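Long-range contact in AdeR (Acinetobacter baumannii, PDB 5X5L), which is a two-component response regulator whose C-terminal winged-helix domain, the part seen here, binds DNA of an intercistronic region and probably controls transcription: residues I26-I37 with H72-Q83. Residues are numbered along the deposited sequence; the frame is centred on the assembly and turned at random.
Sequences ILLNLTLTEYKI and HVSKLRKKLEEQ. With nucleotides of chain J; nucleotides of chain I.
Lys79 and Glu34 meet through two extended side chains: each sets CG anti to its own carbonyl carbon (chi1 -71° and -70°), and they cross at about a right angle. Glu34 OE1 takes the salt bridge from Lys79 NZ on its syn lone pair, at 2.6 Å, and Lys79 NZ also donates to Asn29 O at 3.0 Å. From above the carboxylate plane Thr31 N reaches the same OE1, while Glu34 N returns a bond to Thr31 OG1. This capping box starts helix 32-41; OE1 is thus held by one donor from each segment, which would be expected to favour the ionised form.

Glu34 is also a knob, packed among His72, Lys75, Leu76 and Lys79. Beside it, Thr33 CG2 lies over one face of the His72 ring, a CH-pi contact 3.5 Å from the centroid. The pair faces the DNA backbone: Thr33 N donates to OP1 of DT15 (chain J) at 2.8 Å, and His72 NE2 to OP2 of DC16 (chain J) at 2.7 Å. Lys75, bent at its last torsion, donates from NZ to O6 of a guanine base in the DNA, as expected of helix 66-81, the recognition helix of an OmpR/PhoB-type winged helix-turn-helix.

Leu76 CD2 lies 3.7 Å from Ile37 CG2, and Leu76 CD1 against Leu30 CD2. The helical segments cross at -82°; Ile37 also touches Cys58 of helix 51-58, and Leu28, packed on Leu80, rests on Val17 and Ile19 of strand 16-19, tying helix 66-81 to the N-terminal antiparallel sheet.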
# COMPACT_ATOMS: atom_id res chain seq x y z
N ILE C 26 13.11 12.69 -10.17
CA ILE C 26 12.73 11.76 -11.23
C ILE C 26 12.73 10.31 -10.74
O ILE C 26 13.74 9.83 -10.24
CB ILE C 26 13.68 11.88 -12.43
CG1 ILE C 26 13.66 13.28 -13.04
CG2 ILE C 26 13.35 10.80 -13.50
CD1 ILE C 26 14.62 13.45 -14.22
N LEU C 27 11.59 9.62 -10.89
CA LEU C 27 11.45 8.23 -10.48
C LEU C 27 12.06 7.31 -11.52
O LEU C 27 11.84 7.49 -12.72
CB LEU C 27 9.96 7.87 -10.28
CG LEU C 27 9.59 6.42 -9.93
CD1 LEU C 27 10.18 6.05 -8.60
CD2 LEU C 27 8.09 6.28 -9.90
N LEU C 28 12.80 6.31 -11.06
CA LEU C 28 13.39 5.30 -11.95
C LEU C 28 12.52 4.07 -12.01
O LEU C 28 11.94 3.66 -11.01
CB LEU C 28 14.79 4.90 -11.49
CG LEU C 28 15.98 5.74 -11.84
CD1 LEU C 28 15.69 7.21 -11.71
CD2 LEU C 28 17.18 5.35 -11.00
N ASN C 29 12.49 3.46 -13.19
CA ASN C 29 11.80 2.19 -13.42
C ASN C 29 12.84 1.08 -13.28
O ASN C 29 13.45 0.66 -14.26
CB ASN C 29 11.13 2.18 -14.80
CG ASN C 29 10.13 1.05 -14.97
OD1 ASN C 29 10.41 -0.11 -14.59
ND2 ASN C 29 8.95 1.37 -15.60
N LEU C 30 13.03 0.62 -12.05
CA LEU C 30 13.93 -0.47 -11.76
C LEU C 30 13.20 -1.81 -11.68
O LEU C 30 12.08 -1.87 -11.26
CB LEU C 30 14.66 -0.20 -10.44
CG LEU C 30 15.88 0.72 -10.62
CD1 LEU C 30 15.52 2.09 -11.07
CD2 LEU C 30 16.75 0.76 -9.37
N THR C 31 13.95 -2.85 -12.01
CA THR C 31 13.53 -4.22 -11.82
C THR C 31 13.76 -4.54 -10.33
O THR C 31 14.42 -3.77 -9.63
CB THR C 31 14.36 -5.19 -12.70
OG1 THR C 31 15.64 -5.36 -12.11
CG2 THR C 31 14.46 -4.75 -14.16
N LEU C 32 13.22 -5.66 -9.85
CA LEU C 32 13.42 -6.08 -8.46
C LEU C 32 14.90 -6.31 -8.15
O LEU C 32 15.39 -5.82 -7.13
CB LEU C 32 12.62 -7.34 -8.13
CG LEU C 32 12.67 -7.80 -6.67
CD1 LEU C 32 12.04 -6.77 -5.74
CD2 LEU C 32 11.94 -9.13 -6.51
N THR C 33 15.59 -7.07 -9.00
CA THR C 33 17.04 -7.27 -8.86
C THR C 33 17.78 -5.93 -8.80
O THR C 33 18.57 -5.70 -7.89
CB THR C 33 17.61 -8.12 -10.01
OG1 THR C 33 16.92 -9.36 -10.03
CG2 THR C 33 19.10 -8.36 -9.80
N GLU C 34 17.49 -5.07 -9.76
CA GLU C 34 18.08 -3.72 -9.84
C GLU C 34 17.81 -2.88 -8.58
O GLU C 34 18.70 -2.18 -8.10
CB GLU C 34 17.59 -2.99 -11.10
CG GLU C 34 18.15 -3.55 -12.40
CD GLU C 34 17.38 -3.12 -13.66
OE1 GLU C 34 16.47 -2.27 -13.58
OE2 GLU C 34 17.71 -3.63 -14.75
N TYR C 35 16.59 -2.96 -8.05
CA TYR C 35 16.25 -2.27 -6.80
C TYR C 35 17.10 -2.78 -5.63
O TYR C 35 17.59 -2.00 -4.83
CB TYR C 35 14.76 -2.45 -6.46
CG TYR C 35 14.38 -1.83 -5.14
CD1 TYR C 35 13.99 -0.49 -5.08
CD2 TYR C 35 14.40 -2.56 -3.96
CE1 TYR C 35 13.63 0.11 -3.88
CE2 TYR C 35 14.05 -1.97 -2.75
CZ TYR C 35 13.66 -0.64 -2.72
OH TYR C 35 13.30 -0.06 -1.52
N LYS C 36 17.25 -4.10 -5.54
CA LYS C 36 18.03 -4.72 -4.47
C LYS C 36 19.50 -4.29 -4.52
O LYS C 36 20.09 -3.98 -3.49
CB LYS C 36 17.93 -6.25 -4.51
CG LYS C 36 16.58 -6.79 -4.07
CD LYS C 36 16.61 -8.29 -3.83
CE LYS C 36 15.15 -8.74 -3.72
NZ LYS C 36 14.97 -10.17 -3.34
N ILE C 37 20.07 -4.26 -5.72
CA ILE C 37 21.46 -3.84 -5.92
C ILE C 37 21.68 -2.42 -5.38
O ILE C 37 22.51 -2.22 -4.49
CB ILE C 37 21.88 -3.95 -7.41
CG1 ILE C 37 22.02 -5.43 -7.79
CG2 ILE C 37 23.19 -3.23 -7.68
CD1 ILE C 37 22.24 -5.69 -9.26
N HIS C 72 23.29 -7.28 -14.64
CA HIS C 72 22.32 -6.56 -13.81
C HIS C 72 22.83 -5.17 -13.45
O HIS C 72 22.05 -4.21 -13.43
CB HIS C 72 21.95 -7.31 -12.52
CG HIS C 72 21.05 -8.48 -12.74
ND1 HIS C 72 19.70 -8.35 -13.03
CD2 HIS C 72 21.29 -9.81 -12.67
CE1 HIS C 72 19.17 -9.55 -13.16
NE2 HIS C 72 20.11 -10.45 -12.95
N VAL C 73 24.13 -5.07 -13.15
CA VAL C 73 24.76 -3.81 -12.79
C VAL C 73 24.78 -2.88 -14.00
O VAL C 73 24.50 -1.70 -13.86
CB VAL C 73 26.18 -4.02 -12.22
CG1 VAL C 73 26.92 -2.70 -12.00
CG2 VAL C 73 26.12 -4.79 -10.90
N SER C 74 25.10 -3.43 -15.17
CA SER C 74 25.09 -2.68 -16.43
C SER C 74 23.73 -2.04 -16.70
O SER C 74 23.64 -0.83 -16.96
CB SER C 74 25.44 -3.58 -17.61
OG SER C 74 25.39 -2.85 -18.82
N LYS C 75 22.68 -2.87 -16.62
CA LYS C 75 21.31 -2.41 -16.87
C LYS C 75 20.88 -1.33 -15.89
O LYS C 75 20.22 -0.36 -16.29
CB LYS C 75 20.33 -3.58 -16.86
CG LYS C 75 20.49 -4.49 -18.05
CD LYS C 75 19.64 -5.75 -17.93
CE LYS C 75 19.71 -6.57 -19.19
NZ LYS C 75 20.84 -7.56 -19.26
N LEU C 76 21.25 -1.49 -14.62
CA LEU C 76 21.03 -0.44 -13.63
C LEU C 76 21.81 0.82 -14.01
O LEU C 76 21.25 1.92 -13.96
CB LEU C 76 21.43 -0.91 -12.22
CG LEU C 76 21.37 0.12 -11.08
CD1 LEU C 76 19.99 0.75 -10.97
CD2 LEU C 76 21.78 -0.51 -9.75
N ARG C 77 23.08 0.66 -14.38
CA ARG C 77 23.94 1.81 -14.72
C ARG C 77 23.34 2.62 -15.85
O ARG C 77 23.28 3.84 -15.75
CB ARG C 77 25.37 1.36 -15.10
CG ARG C 77 26.32 2.47 -15.51
CD ARG C 77 27.69 1.97 -15.96
NE ARG C 77 28.38 1.16 -14.95
CZ ARG C 77 28.65 -0.15 -15.03
NH1 ARG C 77 28.32 -0.88 -16.09
NH2 ARG C 77 29.29 -0.74 -14.02
N LYS C 78 22.90 1.94 -16.91
CA LYS C 78 22.28 2.62 -18.04
C LYS C 78 21.09 3.48 -17.59
O LYS C 78 20.98 4.64 -17.98
CB LYS C 78 21.85 1.63 -19.13
CG LYS C 78 21.21 2.24 -20.37
CD LYS C 78 22.15 3.19 -21.11
CE LYS C 78 21.42 4.37 -21.74
NZ LYS C 78 20.64 3.98 -22.95
N LYS C 79 20.25 2.92 -16.73
CA LYS C 79 19.10 3.66 -16.19
C LYS C 79 19.53 4.88 -15.37
O LYS C 79 18.87 5.92 -15.42
CB LYS C 79 18.18 2.73 -15.38
CG LYS C 79 17.42 1.77 -16.28
CD LYS C 79 16.65 0.73 -15.49
CE LYS C 79 15.97 -0.28 -16.40
NZ LYS C 79 15.24 -1.33 -15.66
N LEU C 80 20.63 4.77 -14.63
CA LEU C 80 21.20 5.93 -13.94
C LEU C 80 21.74 6.98 -14.91
O LEU C 80 21.53 8.18 -14.69
CB LEU C 80 22.30 5.51 -12.95
CG LEU C 80 21.83 4.74 -11.72
CD1 LEU C 80 22.97 4.07 -10.99
CD2 LEU C 80 21.15 5.68 -10.77
N GLU C 81 22.42 6.55 -15.99
CA GLU C 81 23.01 7.50 -16.95
C GLU C 81 21.95 8.29 -17.72
O GLU C 81 22.17 9.48 -18.00
CB GLU C 81 23.97 6.82 -17.94
CG GLU C 81 25.18 6.11 -17.36
CD GLU C 81 25.91 5.23 -18.38
OE1 GLU C 81 25.47 5.09 -19.55
OE2 GLU C 81 26.98 4.70 -18.02
N GLU C 82 20.81 7.67 -18.05
CA GLU C 82 19.71 8.39 -18.71
C GLU C 82 19.03 9.46 -17.84
O GLU C 82 18.26 10.27 -18.36
CB GLU C 82 18.67 7.45 -19.37
CG GLU C 82 18.06 6.38 -18.49
CD GLU C 82 16.84 5.69 -19.15
OE1 GLU C 82 16.53 5.91 -20.36
OE2 GLU C 82 16.19 4.90 -18.44
N GLN C 83 19.34 9.48 -16.54
CA GLN C 83 18.97 10.60 -15.65
C GLN C 83 20.20 11.45 -15.32
O GLN C 83 20.25 12.08 -14.26
CB GLN C 83 18.31 10.08 -14.36
CG GLN C 83 17.18 9.08 -14.59
CD GLN C 83 16.14 9.54 -15.60
OE1 GLN C 83 15.79 10.73 -15.66
NE2 GLN C 83 15.64 8.60 -16.39
P DT J 15 15.00 -9.00 -12.57
OP1 DT J 15 14.76 -8.52 -11.19
OP2 DT J 15 15.68 -8.12 -13.54
O5' DT J 15 15.77 -10.39 -12.46
C5' DT J 15 15.07 -11.60 -12.13
C4' DT J 15 15.59 -12.72 -12.99
O4' DT J 15 15.18 -12.53 -14.36
C3' DT J 15 17.11 -12.81 -13.01
O3' DT J 15 17.54 -14.06 -12.48
C2' DT J 15 17.49 -12.65 -14.47
C1' DT J 15 16.21 -13.03 -15.19
N1 DT J 15 16.02 -12.44 -16.54
C2 DT J 15 15.87 -13.29 -17.62
O2 DT J 15 15.93 -14.50 -17.53
N3 DT J 15 15.67 -12.65 -18.82
C4 DT J 15 15.60 -11.29 -19.04
O4 DT J 15 15.41 -10.86 -20.18
C5 DT J 15 15.75 -10.46 -17.87
C7 DT J 15 15.70 -8.97 -18.01
C6 DT J 15 15.95 -11.07 -16.69
P DG I 7 27.85 -0.29 -20.16
OP1 DG I 7 27.90 1.17 -20.47
OP2 DG I 7 27.21 -0.76 -18.90
O5' DG I 7 27.13 -1.04 -21.36
C5' DG I 7 27.70 -1.10 -22.68
C4' DG I 7 26.88 -2.01 -23.57
O4' DG I 7 27.32 -3.38 -23.41
C3' DG I 7 25.37 -2.02 -23.27
O3' DG I 7 24.60 -2.05 -24.47
C2' DG I 7 25.17 -3.31 -22.50
C1' DG I 7 26.21 -4.21 -23.14
N9 DG I 7 26.67 -5.34 -22.32
C8 DG I 7 26.89 -5.37 -20.97
N7 DG I 7 27.32 -6.52 -20.54
C5 DG I 7 27.37 -7.31 -21.68
C6 DG I 7 27.76 -8.66 -21.84
O6 DG I 7 28.16 -9.46 -20.98
N1 DG I 7 27.66 -9.07 -23.17
C2 DG I 7 27.26 -8.27 -24.21
N2 DG I 7 27.25 -8.84 -25.43
N3 DG I 7 26.90 -7.00 -24.07
C4 DG I 7 26.97 -6.59 -22.79
P DC J 16 19.03 -14.24 -11.99
OP1 DC J 16 19.03 -15.17 -10.84
OP2 DC J 16 19.63 -12.89 -11.85
O5' DC J 16 19.72 -14.95 -13.22
C5' DC J 16 19.29 -16.25 -13.64
C4' DC J 16 19.69 -16.46 -15.08
O4' DC J 16 19.14 -15.40 -15.88
C3' DC J 16 21.20 -16.41 -15.31
O3' DC J 16 21.72 -17.74 -15.38
C2' DC J 16 21.36 -15.59 -16.58
C1' DC J 16 19.95 -15.25 -17.03
N1 DC J 16 19.73 -13.89 -17.56
C2 DC J 16 19.33 -13.74 -18.89
O2 DC J 16 19.22 -14.75 -19.60
N3 DC J 16 19.09 -12.50 -19.37
C4 DC J 16 19.24 -11.44 -18.58
N4 DC J 16 19.00 -10.23 -19.09
C5 DC J 16 19.64 -11.56 -17.21
C6 DC J 16 19.87 -12.80 -16.75